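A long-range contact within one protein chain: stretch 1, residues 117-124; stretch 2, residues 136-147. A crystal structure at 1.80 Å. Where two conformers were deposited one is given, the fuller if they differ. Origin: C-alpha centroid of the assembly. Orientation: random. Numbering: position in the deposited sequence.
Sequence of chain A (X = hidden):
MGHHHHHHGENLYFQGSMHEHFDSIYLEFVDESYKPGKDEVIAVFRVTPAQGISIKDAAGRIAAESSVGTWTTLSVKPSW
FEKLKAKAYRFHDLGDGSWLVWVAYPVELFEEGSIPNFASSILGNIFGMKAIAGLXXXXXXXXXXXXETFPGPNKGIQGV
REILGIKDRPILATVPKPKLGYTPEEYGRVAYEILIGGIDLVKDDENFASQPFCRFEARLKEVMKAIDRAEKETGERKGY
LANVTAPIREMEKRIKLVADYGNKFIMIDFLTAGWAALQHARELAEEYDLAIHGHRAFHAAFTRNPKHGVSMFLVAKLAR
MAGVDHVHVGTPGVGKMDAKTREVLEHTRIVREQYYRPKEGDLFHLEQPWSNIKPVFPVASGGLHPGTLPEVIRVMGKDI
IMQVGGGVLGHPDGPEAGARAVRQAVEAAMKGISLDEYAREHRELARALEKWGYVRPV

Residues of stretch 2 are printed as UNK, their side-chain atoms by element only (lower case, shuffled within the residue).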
ATOM      1  N   ASN A 117       4.054  -9.501   6.515  1.00 27.87           N
ATOM      2  CA  ASN A 117       3.963 -10.928   6.146  1.00 29.50           C
ATOM      3  C   ASN A 117       2.496 -11.360   6.100  1.00 26.81           C
ATOM      4  O   ASN A 117       2.093 -12.136   5.235  1.00 31.24           O
ATOM      5  CB  ASN A 117       4.720 -11.790   7.132  1.00 29.88           C
ATOM      6  CG  ASN A 117       4.622 -13.275   6.787  1.00 32.28           C
ATOM      7  OD1 ASN A 117       4.146 -14.079   7.608  1.00 35.00           O
ATOM      8  ND2 ASN A 117       5.122 -13.650   5.600  1.00 31.26           N
ATOM      9  N   PHE A 118       1.688 -10.834   7.007  1.00 24.76           N
ATOM     10  CA  PHE A 118       0.254 -11.124   6.980  1.00 22.67           C
ATOM     11  C   PHE A 118      -0.346 -10.704   5.672  1.00 22.96           C
ATOM     12  O   PHE A 118      -1.026 -11.489   4.986  1.00 25.04           O
ATOM     13  CB  PHE A 118      -0.478 -10.399   8.152  1.00 25.29           C
ATOM     14  CG  PHE A 118      -1.959 -10.381   7.955  1.00 26.78           C
ATOM     15  CD1 PHE A 118      -2.693 -11.501   8.323  1.00 31.90           C
ATOM     16  CD2 PHE A 118      -2.591  -9.318   7.333  1.00 27.88           C
ATOM     17  CE1 PHE A 118      -4.040 -11.542   8.100  1.00 35.26           C
ATOM     18  CE2 PHE A 118      -3.970  -9.343   7.094  1.00 32.19           C
ATOM     19  CZ  PHE A 118      -4.680 -10.479   7.461  1.00 27.47           C
ATOM     20  N   ALA A 119      -0.045  -9.467   5.252  1.00 19.66           N
ATOM     21  CA  ALA A 119      -0.611  -8.944   4.013  1.00 18.47           C
ATOM     22  C   ALA A 119      -0.120  -9.726   2.794  1.00 18.38           C
ATOM     23  O   ALA A 119      -0.857  -9.884   1.809  1.00 20.77           O
ATOM     24  CB  ALA A 119      -0.244  -7.475   3.850  1.00 20.39           C
ATOM     25  N   SER A 120       1.133 -10.180   2.807  0.57 22.57           N
ATOM     26  CA  SER A 120       1.588 -10.899   1.619  0.57 25.34           C
ATOM     27  C   SER A 120       0.833 -12.205   1.412  0.57 27.48           C
ATOM     28  O   SER A 120       0.817 -12.711   0.284  0.57 29.43           O
ATOM     29  CB  SER A 120       3.078 -11.210   1.709  0.57 28.11           C
ATOM     30  OG  SER A 120       3.317 -12.171   2.723  0.57 29.15           O
ATOM     31  N   SER A 121       0.247 -12.763   2.476  1.00 26.09           N
ATOM     32  CA  SER A 121      -0.542 -14.008   2.388  1.00 30.88           C
ATOM     33  C   SER A 121      -1.992 -13.695   2.035  1.00 29.98           C
ATOM     34  O   SER A 121      -2.486 -14.010   0.948  1.00 34.27           O
ATOM     35  CB  SER A 121      -0.507 -14.720   3.742  1.00 30.34           C
ATOM     36  OG  SER A 121       0.744 -15.434   3.827  1.00 39.45           O
ATOM     37  N   ILE A 122      -2.664 -13.041   2.960  1.00 24.44           N
ATOM     38  CA  ILE A 122      -4.125 -12.866   2.871  1.00 21.41           C
ATOM     39  C   ILE A 122      -4.510 -11.671   2.000  1.00 24.40           C
ATOM     40  O   ILE A 122      -5.654 -11.635   1.491  1.00 25.08           O
ATOM     41  CB  ILE A 122      -4.665 -12.775   4.294  1.00 23.99           C
ATOM     42  CG1 ILE A 122      -4.556 -14.192   4.913  1.00 34.63           C
ATOM     43  CG2 ILE A 122      -6.115 -12.320   4.369  1.00 24.09           C
ATOM     44  CD1 ILE A 122      -4.985 -14.231   6.331  1.00 40.93           C
ATOM     45  N   LEU A 123      -3.601 -10.711   1.811  1.00 21.96           N
ATOM     46  CA  LEU A 123      -3.846  -9.579   0.906  1.00 17.32           C
ATOM     47  C   LEU A 123      -2.913  -9.606  -0.286  1.00 21.15           C
ATOM     48  O   LEU A 123      -2.583  -8.553  -0.839  1.00 21.78           O
ATOM     49  CB  LEU A 123      -3.677  -8.201   1.616  1.00 17.08           C
ATOM     50  CG  LEU A 123      -4.488  -8.128   2.917  1.00 21.30           C
ATOM     51  CD1 LEU A 123      -4.248  -6.717   3.555  1.00 19.90           C
ATOM     52  CD2 LEU A 123      -5.979  -8.369   2.640  1.00 23.63           C
ATOM     53  N   GLY A 124      -2.498 -10.788  -0.750  1.00 20.31           N
ATOM     54  CA  GLY A 124      -1.393 -10.765  -1.703  1.00 19.94           C
ATOM     55  C   GLY A 124      -1.798 -11.169  -3.110  1.00 23.88           C
ATOM     56  O   GLY A 124      -2.645 -10.523  -3.742  1.00 22.83           O
ATOM     57  N   UNK A 136     -12.990  -9.585  -2.513  1.00 19.48           N
ATOM     58  CA  UNK A 136     -12.946  -8.601  -1.440  1.00 18.44           C
ATOM     59  C   UNK A 136     -12.647  -9.263  -0.097  1.00 19.72           C
ATOM     60  O   UNK A 136     -13.308 -10.239   0.304  1.00 21.34           O
ATOM     61  c   UNK A 136     -13.868  -6.469  -0.782  1.00 26.91           C
ATOM     62  n   UNK A 136     -14.608  -4.441  -0.046  1.00 29.33           N
ATOM     63  c   UNK A 136     -14.250  -7.824  -1.302  1.00 23.82           C
ATOM     64  c   UNK A 136     -15.332  -3.667   0.731  1.00 25.70           C
ATOM     65  n   UNK A 136     -16.155  -4.279   1.569  1.00 28.69           N
ATOM     66  n   UNK A 136     -15.312  -2.375   0.585  1.00 24.40           N
ATOM     67  c   UNK A 136     -14.745  -5.873   0.034  1.00 29.11           C
ATOM     68  N   UNK A 137     -11.656  -8.759   0.594  1.00 20.36           N
ATOM     69  CA  UNK A 137     -11.354  -9.316   1.921  1.00 20.70           C
ATOM     70  C   UNK A 137     -12.185  -8.515   2.903  1.00 20.01           C
ATOM     71  O   UNK A 137     -11.943  -7.317   3.077  1.00 17.93           O
ATOM     72  c   UNK A 137      -9.857  -9.255   2.274  1.00 20.71           C
ATOM     73  c   UNK A 137      -9.046  -9.893   1.134  1.00 20.40           C
ATOM     74  c   UNK A 137      -9.671 -10.090   3.564  1.00 19.88           C
ATOM     75  N   UNK A 138     -13.172  -9.164   3.516  1.00 22.42           N
ATOM     76  CA  UNK A 138     -14.130  -8.420   4.328  1.00 23.37           C
ATOM     77  C   UNK A 138     -13.668  -8.268   5.792  1.00 21.14           C
ATOM     78  O   UNK A 138     -13.856  -7.202   6.411  1.00 21.26           O
ATOM     79  c   UNK A 138     -15.495  -9.132   4.299  1.00 28.50           C
ATOM     80  o   UNK A 138     -17.462  -8.255   1.292  1.00 38.44           O
ATOM     81  c   UNK A 138     -16.716  -8.107   2.287  1.00 27.22           C
ATOM     82  o   UNK A 138     -16.423  -6.965   2.686  1.00 28.78           O
ATOM     83  c   UNK A 138     -16.099  -9.372   2.918  1.00 25.57           C
ATOM     84  N   UNK A 139     -13.085  -9.325   6.356  1.00 21.90           N
ATOM     85  CA  UNK A 139     -12.671  -9.297   7.739  1.00 24.79           C
ATOM     86  C   UNK A 139     -11.735 -10.474   7.978  1.00 27.17           C
ATOM     87  O   UNK A 139     -11.757 -11.463   7.249  1.00 24.80           O
ATOM     88  o   UNK A 139     -12.438  -8.516  10.367  1.00 26.79           O
ATOM     89  c   UNK A 139     -13.590  -8.977  10.115  1.00 28.67           C
ATOM     90  c   UNK A 139     -13.902  -9.417   8.674  1.00 25.27           C
ATOM     91  o   UNK A 139     -14.533  -9.023  10.950  1.00 31.43           O
ATOM     92  N   UNK A 140     -10.989 -10.391   9.073  1.00 24.07           N
ATOM     93  CA  UNK A 140     -10.076 -11.475   9.464  1.00 23.86           C
ATOM     94  C   UNK A 140     -10.137 -11.517  10.960  1.00 26.51           C
ATOM     95  O   UNK A 140     -10.021 -10.469  11.602  1.00 28.80           O
ATOM     96  c   UNK A 140      -8.623 -11.239   8.986  1.00 22.78           C
ATOM     97  c   UNK A 140      -7.713 -12.375   9.486  1.00 25.38           C
ATOM     98  c   UNK A 140      -8.568 -11.236   7.451  1.00 21.48           C
ATOM     99  N   UNK A 141     -10.338 -12.735  11.490  1.00 28.03           N
ATOM    100  CA  UNK A 141     -10.338 -12.988  12.917  1.00 30.09           C
ATOM    101  C   UNK A 141      -8.926 -13.383  13.290  1.00 30.93           C
ATOM    102  O   UNK A 141      -8.351 -14.301  12.672  1.00 31.77           O
ATOM    103  c   UNK A 141      -9.856 -16.591  15.923  1.00 40.80           C
ATOM    104  c   UNK A 141     -11.236 -14.164  15.774  1.00 39.83           C
ATOM    105  c   UNK A 141     -11.286 -14.127  13.254  1.00 32.81           C
ATOM    106  o   UNK A 141      -9.932 -16.435  18.342  1.00 44.17           O
ATOM    107  c   UNK A 141     -10.925 -14.745  17.039  1.00 41.54           C
ATOM    108  c   UNK A 141     -10.912 -14.789  14.590  1.00 35.65           C
ATOM    109  c   UNK A 141     -10.210 -15.979  14.638  1.00 37.85           C
ATOM    110  c   UNK A 141     -10.226 -15.932  17.090  1.00 42.60           C
ATOM    111  N   UNK A 142      -8.373 -12.688  14.284  1.00 30.88           N
ATOM    112  CA  UNK A 142      -7.032 -12.957  14.779  1.00 31.87           C
ATOM    113  C   UNK A 142      -7.146 -13.663  16.123  1.00 34.97           C
ATOM    114  O   UNK A 142      -7.749 -13.091  17.040  1.00 35.32           O
ATOM    115  c   UNK A 142      -6.232 -11.673  14.924  1.00 29.88           C
ATOM    116  c   UNK A 142      -6.738  -9.937  13.221  1.00 33.51           C
ATOM    117  c   UNK A 142      -4.851 -10.942  11.484  1.00 36.23           C
ATOM    118  c   UNK A 142      -6.500  -9.312  11.972  1.00 29.31           C
ATOM    119  c   UNK A 142      -5.579  -9.837  11.124  1.00 31.95           C
ATOM    120  c   UNK A 142      -5.067 -11.535  12.736  1.00 36.26           C
ATOM    121  c   UNK A 142      -5.991 -10.999  13.609  1.00 32.30           C
ATOM    122  N   UNK A 143      -6.605 -14.870  16.287  1.00 37.44           N
ATOM    123  CA  UNK A 143      -6.677 -15.543  17.636  1.00 40.77           C
ATOM    124  C   UNK A 143      -5.719 -14.907  18.620  1.00 41.06           C
ATOM    125  O   UNK A 143      -4.741 -14.262  18.223  1.00 39.25           O
ATOM    126  c   UNK A 143      -5.413 -16.925  16.146  1.00 41.41           C
ATOM    127  c   UNK A 143      -5.934 -15.731  15.286  1.00 37.72           C
ATOM    128  c   UNK A 143      -6.277 -16.989  17.338  1.00 43.30           C
ATOM    129  N   UNK A 144      -5.945 -15.106  19.942  1.00 43.63           N
ATOM    130  CA  UNK A 144      -5.135 -14.402  20.937  1.00 44.01           C
ATOM    131  C   UNK A 144      -3.647 -14.599  20.775  1.00 44.26           C
ATOM    132  O   UNK A 144      -2.886 -13.675  21.039  1.00 43.12           O
ATOM    133  c   UNK A 144      -5.632 -15.009  22.282  1.00 47.61           C
ATOM    134  c   UNK A 144      -7.007 -15.421  22.011  1.00 47.96           C
ATOM    135  c   UNK A 144      -7.089 -15.810  20.536  1.00 46.10           C
ATOM    136  N   UNK A 145      -3.193 -15.793  20.410  1.00 46.08           N
ATOM    137  CA  UNK A 145      -1.762 -16.061  20.412  1.00 46.97           C
ATOM    138  C   UNK A 145      -1.074 -15.325  19.279  1.00 48.21           C
ATOM    139  O   UNK A 145       0.112 -14.991  19.362  1.00 43.71           O
ATOM    140  c   UNK A 145      -1.524 -17.562  20.304  1.00 54.88           C
ATOM    141  o   UNK A 145      -2.149 -18.021  19.115  1.00 59.51           O
ATOM    142  N   UNK A 146      -1.813 -15.046  18.221  1.00 43.44           N
ATOM    143  CA  UNK A 146      -1.242 -14.263  17.153  1.00 38.36           C
ATOM    144  C   UNK A 146      -1.461 -12.771  17.396  1.00 38.39           C
ATOM    145  O   UNK A 146      -0.541 -11.963  17.184  1.00 35.49           O
ATOM    146  c   UNK A 146      -1.781 -12.875  12.524  1.00 35.58           C
ATOM    147  c   UNK A 146      -0.453 -12.776  12.258  1.00 33.63           C
ATOM    148  o   UNK A 146      -0.106 -12.131  11.081  1.00 35.02           O
ATOM    149  c   UNK A 146       0.019 -13.930  14.334  1.00 38.65           C
ATOM    150  c   UNK A 146      -2.228 -13.515  13.697  1.00 40.64           C
ATOM    151  c   UNK A 146       0.484 -13.291  13.145  1.00 35.49           C
ATOM    152  c   UNK A 146      -1.878 -14.733  15.859  1.00 37.20           C
ATOM    153  c   UNK A 146      -1.345 -14.043  14.597  1.00 34.50           C
ATOM    154  N   UNK A 147      -2.668 -12.406  17.853  1.00 38.33           N
ATOM    155  CA  UNK A 147      -2.996 -10.998  18.080  1.00 33.64           C
ATOM    156  C   UNK A 147      -2.042 -10.383  19.097  1.00 37.35           C
ATOM    157  O   UNK A 147      -1.578  -9.258  18.920  1.00 32.70           O
ATOM    158  c   UNK A 147      -6.402  -9.438  19.259  1.00 37.37           C
ATOM    159  c   UNK A 147      -4.929  -8.681  17.432  1.00 28.97           C
ATOM    160  c   UNK A 147      -4.985  -9.456  18.756  1.00 35.97           C
ATOM    161  c   UNK A 147      -4.458 -10.862  18.524  1.00 33.88           C
TER

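Position 136 carries a long chain of three carbons, a nitrogen, and a carbon bearing two more nitrogens, a guanidinium. None of it reaches stretch 1. This is Arg136, and its charged end suits a partly exposed place on the strand.

Position 137 has three side-chain carbons, one bearing the other two, and points toward stretch 1. One methyl lies 3.7 Å from Leu123 CD2 and 3.8 Å from Ile122 O. A branch directly at CB means Val137, a compact shape that suits a strand and fills the space beside the end of the helix. Its CG1 lies 4.3 Å from Ile122 CG2.

At position 138 three carbons end in two oxygens, far from stretch 1: Glu138. Its OE1 accepts a hydrogen bond from Arg136 NH2 at 2.9 Å, part of a salt bridge that pairs the two charges away from the apolar contact.

Position 139 has one carbon fewer before its two oxygens and is likewise out of reach, so it is Asp139. The short side chain lets OD1 turn back to accept a hydrogen bond from the backbone N of position 140 at 2.7 Å; both carboxylate oxygens also find partners elsewhere in the structure, so burial leaves neither unsatisfied.

Position 140 repeats the three-carbon fork and again points toward the helix. One methyl is 4.0 Å from Phe118 CZ and 4.1 Å from Ile122 CG2. This is Val140, whose CG2 meets the Phe118 ring at its edge, near the ring plane.

Position 141 shows a six-carbon ring with an oxygen, directed out of reach of stretch 1: Tyr141. The hydroxyl is hydrogen-bonded elsewhere, which suits a buried aromatic residue with a polar tip.

Position 142 has a six-carbon ring without oxygen. Its CA-to-CB bond points sideways, but the ring comes nearer, and one of its carbons lies 3.5 Å from Phe118 CE1. It is Phe142, wholly apolar where it meets another aromatic ring.

At positions 143 and 144 three carbons close onto the backbone nitrogen, giving Pro143 and Pro144. Neither touches stretch 1. Pro143 occupies the N-cap position and Pro144 begins the helix, where a proline's missing amide hydrogen costs little.

Position 145 has one carbon and one oxygen, Ser145, a small polar residue on an exposed turn of helix.

Position 146 has a ring with an oxygen and points toward stretch 1; that oxygen lies 3.4 Å from Phe118 CB. It is Tyr146, long enough for OH to reach the helix.

Position 147 has four carbons forked at the second: Leu147, buried but turned to other surroundings.

The contact works by apolar packing, with no hydrogen bond between the stretches. Phe118 is its centre: the edge of Phe142 approaches its face, with centroids 5.3 Å apart and planes at 61°, while Val140 sits at its edge. Ile122 and Leu123 extend the packing to Val137. The price is Ile122 O, buried without a partner.

Stretch 2 (136-147) RVEDVYFPPSYL
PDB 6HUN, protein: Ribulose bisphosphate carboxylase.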